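Local structure of 3-chlorocatechol 1,2-dioxygenase (Rhodococcus opacus, 2BOY) at residues A[119-133]-A[189-201]. The protein probably catalyses the intradiol cleavage of catechols, including 3-chlorocatechol, between their two hydroxyl-bearing carbons, using a ferric iron. Sequence-based numbering, arbitrary orientation.
Sequences DVLLDMWQADAAGEY and PAHLHWIIAKEGY. With FE (Fe (III) ion), chain I; BHO (benzhydroxamic acid), chain J.
Y133 OH, H191 NE2 and H193 NE2 converge on the ferric ion, with Y133 OH 1.9 Å from iron and H193 NE2 2.2 Å. The benzhydroxamic acid lies against the iron through its N in the model, at a doubtfully short distance. W125 belongs to the second shell: its five-membered ring lies in an offset stack on the H193 imidazole, centroids 4.1 Å apart and planes at 6°. Its CG, between backbone N and carbonyl carbon (chi1 66°), swings the indole across the neighbouring strand, where CH2 also meets I195 CD1. The H191 nitrogen that does not bind iron, ND1, helps fix the ring's rotation through a nearly straight hydrogen bond to P189 O (2.8 Å), in the ring plane. One water donates to Y133 OH and H191 O and accepts from A127 N, linking the Y133 oxygen to both segments. Behind the site, strands 121-125 and 191-197 pair antiparallel through six backbone hydrogen bonds, from W125–H193 to L121–A197. On the opposite face M124 CG sits over the six-membered ring of W194, 3.4 Å from its centroid; L122 CD2 packs against both W194 CE3 and I196 CG1; F157 touches L122, and L159 touches M124 and W194. Tyrosine and histidine ligation of iron is characteristic of intradiol dioxygenases, and probably stabilises iron(III) for substrate activation.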
ATOM      1  N   ASP A 119     -22.608 -34.784  -7.290  1.00 24.22           N
ATOM      2  CA  ASP A 119     -21.218 -34.684  -7.723  1.00 24.77           C
ATOM      3  C   ASP A 119     -20.699 -33.244  -7.736  1.00 24.19           C
ATOM      4  O   ASP A 119     -19.844 -32.897  -8.543  1.00 24.92           O
ATOM      5  CB  ASP A 119     -21.065 -35.316  -9.115  1.00 25.78           C
ATOM      6  CG  ASP A 119     -21.340 -36.820  -9.083  1.00 30.34           C
ATOM      7  OD1 ASP A 119     -20.687 -37.512  -8.282  1.00 31.17           O
ATOM      8  OD2 ASP A 119     -22.210 -37.372  -9.790  1.00 37.39           O
ATOM      9  N   VAL A 120     -21.264 -32.392  -6.887  1.00 22.83           N
ATOM     10  CA  VAL A 120     -20.673 -31.078  -6.640  1.00 22.03           C
ATOM     11  C   VAL A 120     -19.427 -31.326  -5.818  1.00 22.93           C
ATOM     12  O   VAL A 120     -19.460 -32.158  -4.899  1.00 21.00           O
ATOM     13  CB  VAL A 120     -21.667 -30.141  -5.877  1.00 22.55           C
ATOM     14  CG1 VAL A 120     -21.022 -28.802  -5.508  1.00 18.82           C
ATOM     15  CG2 VAL A 120     -22.940 -29.923  -6.732  1.00 19.11           C
ATOM     16  N   LEU A 121     -18.333 -30.642  -6.169  1.00 23.09           N
ATOM     17  CA  LEU A 121     -17.081 -30.810  -5.436  1.00 23.60           C
ATOM     18  C   LEU A 121     -16.987 -29.640  -4.479  1.00 23.05           C
ATOM     19  O   LEU A 121     -17.228 -28.484  -4.883  1.00 22.92           O
ATOM     20  CB  LEU A 121     -15.855 -30.831  -6.375  1.00 24.07           C
ATOM     21  CG  LEU A 121     -15.460 -32.044  -7.261  0.50 26.07           C
ATOM     22  CD1 LEU A 121     -16.527 -33.120  -7.471  0.50 26.75           C
ATOM     23  CD2 LEU A 121     -14.909 -31.595  -8.623  0.50 24.43           C
ATOM     24  N   LEU A 122     -16.693 -29.936  -3.213  1.00 21.55           N
ATOM     25  CA  LEU A 122     -16.548 -28.874  -2.202  1.00 20.98           C
ATOM     26  C   LEU A 122     -15.179 -28.999  -1.566  1.00 21.16           C
ATOM     27  O   LEU A 122     -14.789 -30.094  -1.151  1.00 22.39           O
ATOM     28  CB  LEU A 122     -17.632 -28.948  -1.102  1.00 20.89           C
ATOM     29  CG  LEU A 122     -19.107 -28.761  -1.483  1.00 19.49           C
ATOM     30  CD1 LEU A 122     -19.715 -30.119  -1.844  1.00 19.64           C
ATOM     31  CD2 LEU A 122     -19.880 -28.112  -0.386  1.00 17.73           C
ATOM     32  N   ASP A 123     -14.448 -27.888  -1.526  1.00 20.22           N
ATOM     33  CA  ASP A 123     -13.169 -27.798  -0.874  1.00 20.60           C
ATOM     34  C   ASP A 123     -13.455 -27.059   0.424  1.00 19.83           C
ATOM     35  O   ASP A 123     -13.954 -25.942   0.379  1.00 20.65           O
ATOM     36  CB  ASP A 123     -12.240 -26.943  -1.735  1.00 22.42           C
ATOM     37  CG  ASP A 123     -10.875 -27.549  -1.913  1.00 25.31           C
ATOM     38  OD1 ASP A 123     -10.359 -27.554  -3.033  1.00 28.72           O
ATOM     39  OD2 ASP A 123     -10.213 -28.029  -0.987  1.00 28.21           O
ATOM     40  N   MET A 124     -13.097 -27.625   1.571  1.00 17.90           N
ATOM     41  CA  MET A 124     -13.380 -26.930   2.850  1.00 16.04           C
ATOM     42  C   MET A 124     -12.105 -26.796   3.649  1.00 15.28           C
ATOM     43  O   MET A 124     -11.294 -27.705   3.625  1.00 15.09           O
ATOM     44  CB  MET A 124     -14.434 -27.699   3.637  1.00 16.41           C
ATOM     45  CG  MET A 124     -15.159 -26.890   4.741  1.00 17.96           C
ATOM     46  SD  MET A 124     -14.240 -26.718   6.344  1.00 20.20           S
ATOM     47  CE  MET A 124     -14.947 -28.048   7.336  1.00 17.05           C
ATOM     48  N   TRP A 125     -11.872 -25.620   4.237  1.00 14.30           N
ATOM     49  CA  TRP A 125     -10.731 -25.454   5.136  1.00 15.35           C
ATOM     50  C   TRP A 125     -11.165 -24.633   6.318  1.00 16.30           C
ATOM     51  O   TRP A 125     -12.083 -23.812   6.221  1.00 16.23           O
ATOM     52  CB  TRP A 125      -9.478 -24.858   4.430  1.00 14.43           C
ATOM     53  CG  TRP A 125      -9.575 -23.439   3.906  1.00 15.66           C
ATOM     54  CD1 TRP A 125      -8.928 -22.349   4.403  1.00 16.10           C
ATOM     55  CD2 TRP A 125     -10.281 -22.979   2.723  1.00 15.61           C
ATOM     56  NE1 TRP A 125      -9.191 -21.236   3.633  1.00 16.61           N
ATOM     57  CE2 TRP A 125     -10.047 -21.577   2.616  1.00 16.85           C
ATOM     58  CE3 TRP A 125     -11.119 -23.606   1.774  1.00 15.45           C
ATOM     59  CZ2 TRP A 125     -10.620 -20.772   1.594  1.00 15.25           C
ATOM     60  CZ3 TRP A 125     -11.695 -22.817   0.753  1.00 15.78           C
ATOM     61  CH2 TRP A 125     -11.450 -21.406   0.681  1.00 16.43           C
ATOM     62  N   GLN A 126     -10.490 -24.845   7.442  1.00 16.12           N
ATOM     63  CA  GLN A 126     -10.867 -24.186   8.671  1.00 15.91           C
ATOM     64  C   GLN A 126      -9.641 -24.235   9.559  1.00 16.40           C
ATOM     65  O   GLN A 126      -8.728 -25.032   9.326  1.00 15.60           O
ATOM     66  CB  GLN A 126     -12.038 -24.929   9.359  1.00 15.32           C
ATOM     67  CG  GLN A 126     -11.633 -26.364   9.870  1.00 16.03           C
ATOM     68  CD  GLN A 126     -12.696 -26.994  10.720  1.00 18.87           C
ATOM     69  OE1 GLN A 126     -13.576 -27.689  10.218  1.00 17.30           O
ATOM     70  NE2 GLN A 126     -12.605 -26.780  12.037  1.00 17.78           N
ATOM     71  N   ALA A 127      -9.681 -23.416  10.600  1.00 16.85           N
ATOM     72  CA  ALA A 127      -8.678 -23.422  11.647  1.00 17.86           C
ATOM     73  C   ALA A 127      -8.996 -24.514  12.654  1.00 18.27           C
ATOM     74  O   ALA A 127     -10.111 -25.012  12.712  1.00 17.95           O
ATOM     75  CB  ALA A 127      -8.660 -22.055  12.345  1.00 17.39           C
ATOM     76  N   ASP A 128      -8.002 -24.866  13.481  1.00 18.52           N
ATOM     77  CA  ASP A 128      -8.225 -25.861  14.502  1.00 19.88           C
ATOM     78  C   ASP A 128      -8.804 -25.196  15.753  1.00 20.35           C
ATOM     79  O   ASP A 128      -9.142 -24.008  15.739  1.00 19.89           O
ATOM     80  CB  ASP A 128      -6.908 -26.650  14.799  1.00 19.66           C
ATOM     81  CG  ASP A 128      -5.876 -25.829  15.571  1.00 21.75           C
ATOM     82  OD1 ASP A 128      -6.099 -24.643  15.916  1.00 23.20           O
ATOM     83  OD2 ASP A 128      -4.767 -26.308  15.855  1.00 23.62           O
ATOM     84  N   ALA A 129      -8.950 -25.977  16.839  1.00 21.20           N
ATOM     85  CA  ALA A 129      -9.555 -25.460  18.063  1.00 21.57           C
ATOM     86  C   ALA A 129      -8.683 -24.422  18.782  1.00 21.52           C
ATOM     87  O   ALA A 129      -9.161 -23.759  19.726  1.00 22.05           O
ATOM     88  CB  ALA A 129      -9.945 -26.645  19.062  1.00 21.79           C
ATOM     89  N   ALA A 130      -7.437 -24.273  18.361  1.00 20.71           N
ATOM     90  CA  ALA A 130      -6.604 -23.175  18.840  1.00 22.22           C
ATOM     91  C   ALA A 130      -6.559 -21.974  17.879  1.00 22.46           C
ATOM     92  O   ALA A 130      -5.806 -21.029  18.097  1.00 22.48           O
ATOM     93  CB  ALA A 130      -5.153 -23.666  19.238  1.00 23.84           C
ATOM     94  N   GLY A 131      -7.370 -21.998  16.803  1.00 21.76           N
ATOM     95  CA  GLY A 131      -7.289 -20.908  15.823  1.00 21.93           C
ATOM     96  C   GLY A 131      -6.113 -20.943  14.835  1.00 22.57           C
ATOM     97  O   GLY A 131      -5.769 -19.908  14.246  1.00 22.82           O
ATOM     98  N   GLU A 132      -5.518 -22.109  14.609  1.00 20.89           N
ATOM     99  CA  GLU A 132      -4.371 -22.206  13.699  1.00 20.95           C
ATOM    100  C   GLU A 132      -4.749 -22.951  12.420  1.00 19.95           C
ATOM    101  O   GLU A 132      -5.481 -23.929  12.470  1.00 19.38           O
ATOM    102  CB  GLU A 132      -3.226 -23.002  14.343  1.00 20.38           C
ATOM    103  CG  GLU A 132      -2.673 -22.412  15.664  1.00 23.98           C
ATOM    104  CD  GLU A 132      -2.021 -21.056  15.441  1.00 31.22           C
ATOM    105  OE1 GLU A 132      -1.188 -20.942  14.525  1.00 29.40           O
ATOM    106  OE2 GLU A 132      -2.346 -20.089  16.170  1.00 34.77           O
ATOM    107  N   TYR A 133      -4.180 -22.523  11.299  1.00 19.76           N
ATOM    108  CA  TYR A 133      -4.353 -23.226  10.042  1.00 19.08           C
ATOM    109  C   TYR A 133      -3.142 -24.056   9.654  1.00 18.83           C
ATOM    110  O   TYR A 133      -2.017 -23.615   9.849  1.00 20.82           O
ATOM    111  CB  TYR A 133      -4.545 -22.203   8.934  1.00 19.39           C
ATOM    112  CG  TYR A 133      -5.940 -21.582   8.866  1.00 18.93           C
ATOM    113  CD1 TYR A 133      -6.220 -20.391   9.538  1.00 18.29           C
ATOM    114  CD2 TYR A 133      -6.962 -22.189   8.124  1.00 17.15           C
ATOM    115  CE1 TYR A 133      -7.497 -19.797   9.448  1.00 19.70           C
ATOM    116  CE2 TYR A 133      -8.261 -21.572   8.021  1.00 19.26           C
ATOM    117  CZ  TYR A 133      -8.486 -20.390   8.676  1.00 17.66           C
ATOM    118  OH  TYR A 133      -9.720 -19.818   8.611  1.00 17.87           O
ATOM    119  N   PRO A 189     -14.491 -14.025  13.769  1.00 16.69           N
ATOM    120  CA  PRO A 189     -15.324 -15.021  14.461  1.00 16.54           C
ATOM    121  C   PRO A 189     -15.005 -16.381  13.830  1.00 17.75           C
ATOM    122  O   PRO A 189     -14.423 -16.410  12.716  1.00 18.10           O
ATOM    123  CB  PRO A 189     -16.752 -14.599  14.118  1.00 17.04           C
ATOM    124  CG  PRO A 189     -16.620 -13.962  12.759  1.00 16.54           C
ATOM    125  CD  PRO A 189     -15.295 -13.154  12.870  1.00 16.88           C
ATOM    126  N   ALA A 190     -15.353 -17.474  14.506  1.00 17.79           N
ATOM    127  CA  ALA A 190     -15.059 -18.846  14.007  1.00 16.65           C
ATOM    128  C   ALA A 190     -15.796 -19.102  12.724  1.00 17.75           C
ATOM    129  O   ALA A 190     -16.922 -18.667  12.613  1.00 18.13           O
ATOM    130  CB  ALA A 190     -15.504 -19.864  15.051  1.00 17.82           C
ATOM    131  N   HIS A 191     -15.184 -19.819  11.774  1.00 17.95           N
ATOM    132  CA  HIS A 191     -15.819 -20.024  10.453  1.00 17.76           C
ATOM    133  C   HIS A 191     -15.266 -21.252   9.708  1.00 16.92           C
ATOM    134  O   HIS A 191     -14.133 -21.690   9.950  1.00 16.88           O
ATOM    135  CB  HIS A 191     -15.623 -18.761   9.573  1.00 18.44           C
ATOM    136  CG  HIS A 191     -14.187 -18.381   9.415  1.00 16.85           C
ATOM    137  ND1 HIS A 191     -13.517 -17.594  10.321  1.00 17.57           N
ATOM    138  CD2 HIS A 191     -13.273 -18.767   8.496  1.00 15.35           C
ATOM    139  CE1 HIS A 191     -12.247 -17.493   9.953  1.00 15.71           C
ATOM    140  NE2 HIS A 191     -12.079 -18.183   8.831  1.00 14.14           N
ATOM    141  N   LEU A 192     -16.074 -21.771   8.777  1.00 16.56           N
ATOM    142  CA  LEU A 192     -15.696 -22.817   7.863  1.00 16.35           C
ATOM    143  C   LEU A 192     -15.661 -22.145   6.498  1.00 17.09           C
ATOM    144  O   LEU A 192     -16.634 -21.444   6.163  1.00 16.34           O
ATOM    145  CB  LEU A 192     -16.760 -23.912   7.839  1.00 16.16           C
ATOM    146  CG  LEU A 192     -17.113 -24.495   9.215  1.00 16.78           C
ATOM    147  CD1 LEU A 192     -18.154 -25.593   9.016  1.00 16.26           C
ATOM    148  CD2 LEU A 192     -15.790 -25.086   9.784  1.00 14.81           C
ATOM    149  N   HIS A 193     -14.566 -22.355   5.753  1.00 15.92           N
ATOM    150  CA  HIS A 193     -14.379 -21.799   4.361  1.00 15.90           C
ATOM    151  C   HIS A 193     -14.823 -22.842   3.344  1.00 15.90           C
ATOM    152  O   HIS A 193     -14.529 -24.015   3.533  1.00 16.43           O
ATOM    153  CB  HIS A 193     -12.902 -21.581   4.078  1.00 15.51           C
ATOM    154  CG  HIS A 193     -12.302 -20.378   4.756  1.00 16.46           C
ATOM    155  ND1 HIS A 193     -12.401 -19.118   4.213  1.00 16.68           N
ATOM    156  CD2 HIS A 193     -11.555 -20.247   5.888  1.00 12.80           C
ATOM    157  CE1 HIS A 193     -11.780 -18.251   4.999  1.00 17.74           C
ATOM    158  NE2 HIS A 193     -11.272 -18.911   6.030  1.00 15.31           N
ATOM    159  N   TRP A 194     -15.416 -22.439   2.199  1.00 15.93           N
ATOM    160  CA  TRP A 194     -15.855 -23.410   1.209  1.00 15.80           C
ATOM    161  C   TRP A 194     -15.626 -22.835  -0.186  1.00 16.30           C
ATOM    162  O   TRP A 194     -15.881 -21.651  -0.404  1.00 15.80           O
ATOM    163  CB  TRP A 194     -17.358 -23.650   1.316  1.00 17.04           C
ATOM    164  CG  TRP A 194     -17.828 -24.117   2.658  1.00 15.69           C
ATOM    165  CD1 TRP A 194     -18.112 -23.338   3.745  1.00 18.65           C
ATOM    166  CD2 TRP A 194     -18.084 -25.469   3.051  1.00 17.84           C
ATOM    167  NE1 TRP A 194     -18.497 -24.140   4.796  1.00 17.91           N
ATOM    168  CE2 TRP A 194     -18.508 -25.444   4.390  1.00 16.78           C
ATOM    169  CE3 TRP A 194     -17.980 -26.717   2.404  1.00 19.33           C
ATOM    170  CZ2 TRP A 194     -18.854 -26.599   5.086  1.00 16.37           C
ATOM    171  CZ3 TRP A 194     -18.320 -27.875   3.109  1.00 20.75           C
ATOM    172  CH2 TRP A 194     -18.747 -27.801   4.427  1.00 16.58           C
ATOM    173  N   ILE A 195     -15.094 -23.664  -1.073  1.00 15.67           N
ATOM    174  CA  ILE A 195     -15.137 -23.385  -2.530  1.00 17.58           C
ATOM    175  C   ILE A 195     -15.893 -24.547  -3.124  1.00 17.88           C
ATOM    176  O   ILE A 195     -15.513 -25.708  -2.918  1.00 19.28           O
ATOM    177  CB  ILE A 195     -13.724 -23.224  -3.131  1.00 17.36           C
ATOM    178  CG1 ILE A 195     -13.093 -21.903  -2.639  1.00 16.79           C
ATOM    179  CG2 ILE A 195     -13.774 -23.217  -4.722  1.00 16.90           C
ATOM    180  CD1 ILE A 195     -11.572 -21.800  -2.918  1.00 21.21           C
ATOM    181  N   ILE A 196     -16.966 -24.248  -3.854  1.00 17.23           N
ATOM    182  CA  ILE A 196     -17.932 -25.242  -4.273  1.00 17.71           C
ATOM    183  C   ILE A 196     -18.090 -25.119  -5.784  1.00 19.58           C
ATOM    184  O   ILE A 196     -18.304 -24.007  -6.292  1.00 19.75           O
ATOM    185  CB  ILE A 196     -19.272 -24.957  -3.569  1.00 16.83           C
ATOM    186  CG1 ILE A 196     -19.042 -24.962  -2.028  1.00 16.97           C
ATOM    187  CG2 ILE A 196     -20.365 -26.012  -3.962  1.00 16.64           C
ATOM    188  CD1 ILE A 196     -20.193 -24.302  -1.266  1.00 20.31           C
ATOM    189  N   ALA A 197     -17.982 -26.240  -6.478  1.00 19.08           N
ATOM    190  CA  ALA A 197     -17.906 -26.189  -7.936  1.00 20.53           C
ATOM    191  C   ALA A 197     -18.595 -27.398  -8.593  1.00 21.05           C
ATOM    192  O   ALA A 197     -18.570 -28.510  -8.065  1.00 19.48           O
ATOM    193  CB  ALA A 197     -16.433 -26.161  -8.351  1.00 20.39           C
ATOM    194  N   LYS A 198     -19.167 -27.180  -9.779  1.00 20.95           N
ATOM    195  CA  LYS A 198     -19.665 -28.284 -10.577  1.00 22.37           C
ATOM    196  C   LYS A 198     -19.707 -27.767 -12.025  1.00 23.72           C
ATOM    197  O   LYS A 198     -20.143 -26.647 -12.258  1.00 22.93           O
ATOM    198  CB  LYS A 198     -21.076 -28.704 -10.151  1.00 22.37           C
ATOM    199  CG  LYS A 198     -21.617 -30.002 -10.926  1.00 23.24           C
ATOM    200  CD  LYS A 198     -23.058 -30.348 -10.483  1.00 25.37           C
ATOM    201  CE  LYS A 198     -23.792 -31.348 -11.416  1.00 26.05           C
ATOM    202  NZ  LYS A 198     -23.049 -32.599 -11.600  1.00 24.99           N
ATOM    203  N   GLU A 199     -19.193 -28.572 -12.953  1.00 25.48           N
ATOM    204  CA  GLU A 199     -19.302 -28.266 -14.389  1.00 26.96           C
ATOM    205  C   GLU A 199     -20.684 -27.804 -14.822  1.00 26.50           C
ATOM    206  O   GLU A 199     -21.698 -28.445 -14.534  1.00 26.15           O
ATOM    207  CB  GLU A 199     -18.849 -29.474 -15.208  1.00 27.75           C
ATOM    208  CG  GLU A 199     -18.774 -29.147 -16.700  1.00 30.79           C
ATOM    209  N   GLY A 200     -20.717 -26.658 -15.523  1.00 27.24           N
ATOM    210  CA  GLY A 200     -21.950 -26.022 -15.940  1.00 27.42           C
ATOM    211  C   GLY A 200     -22.574 -25.041 -14.964  1.00 27.19           C
ATOM    212  O   GLY A 200     -23.650 -24.492 -15.232  1.00 28.14           O
ATOM    213  N   TYR A 201     -21.918 -24.832 -13.814  1.00 26.00           N
ATOM    214  CA  TYR A 201     -22.432 -23.921 -12.799  1.00 24.21           C
ATOM    215  C   TYR A 201     -21.377 -22.935 -12.423  1.00 22.77           C
ATOM    216  O   TYR A 201     -20.197 -23.219 -12.517  1.00 22.89           O
ATOM    217  CB  TYR A 201     -22.884 -24.693 -11.538  1.00 24.27           C
ATOM    218  CG  TYR A 201     -24.045 -25.584 -11.875  1.00 25.39           C
ATOM    219  CD1 TYR A 201     -23.836 -26.826 -12.496  1.00 26.73           C
ATOM    220  CD2 TYR A 201     -25.338 -25.156 -11.671  1.00 24.33           C
ATOM    221  CE1 TYR A 201     -24.899 -27.634 -12.861  1.00 28.11           C
ATOM    222  CE2 TYR A 201     -26.407 -25.956 -12.010  1.00 28.98           C
ATOM    223  CZ  TYR A 201     -26.177 -27.189 -12.614  1.00 28.93           C
ATOM    224  OH  TYR A 201     -27.231 -27.954 -12.967  1.00 30.55           O
TER
HETATM  225 FE    FE I1255     -10.300 -18.158   7.830  1.00 19.79          FE
HETATM  226  C1  BHO J1256      -9.015 -14.660   6.734  1.00 27.06           C
HETATM  227  C2  BHO J1256      -9.594 -13.516   6.001  1.00 23.55           C
HETATM  228  C3  BHO J1256      -8.894 -12.309   5.986  1.00 24.45           C
HETATM  229  C4  BHO J1256      -7.679 -12.211   6.684  1.00 23.54           C
HETATM  230  C5  BHO J1256      -7.154 -13.289   7.375  1.00 27.64           C
HETATM  231  C6  BHO J1256      -7.819 -14.516   7.418  1.00 29.03           C
HETATM  232  C   BHO J1256      -9.768 -15.954   6.745  1.00 29.90           C
HETATM  233  O1  BHO J1256     -10.947 -15.886   6.628  1.00 37.08           O
HETATM  234  N   BHO J1256      -9.254 -17.154   6.920  1.00 32.14           N
HETATM  235  O2  BHO J1256      -8.259 -17.588   6.317  1.00 37.54           O
HETATM  236  O   HOH W   1     -11.452 -21.110  10.344  1.00 18.65           O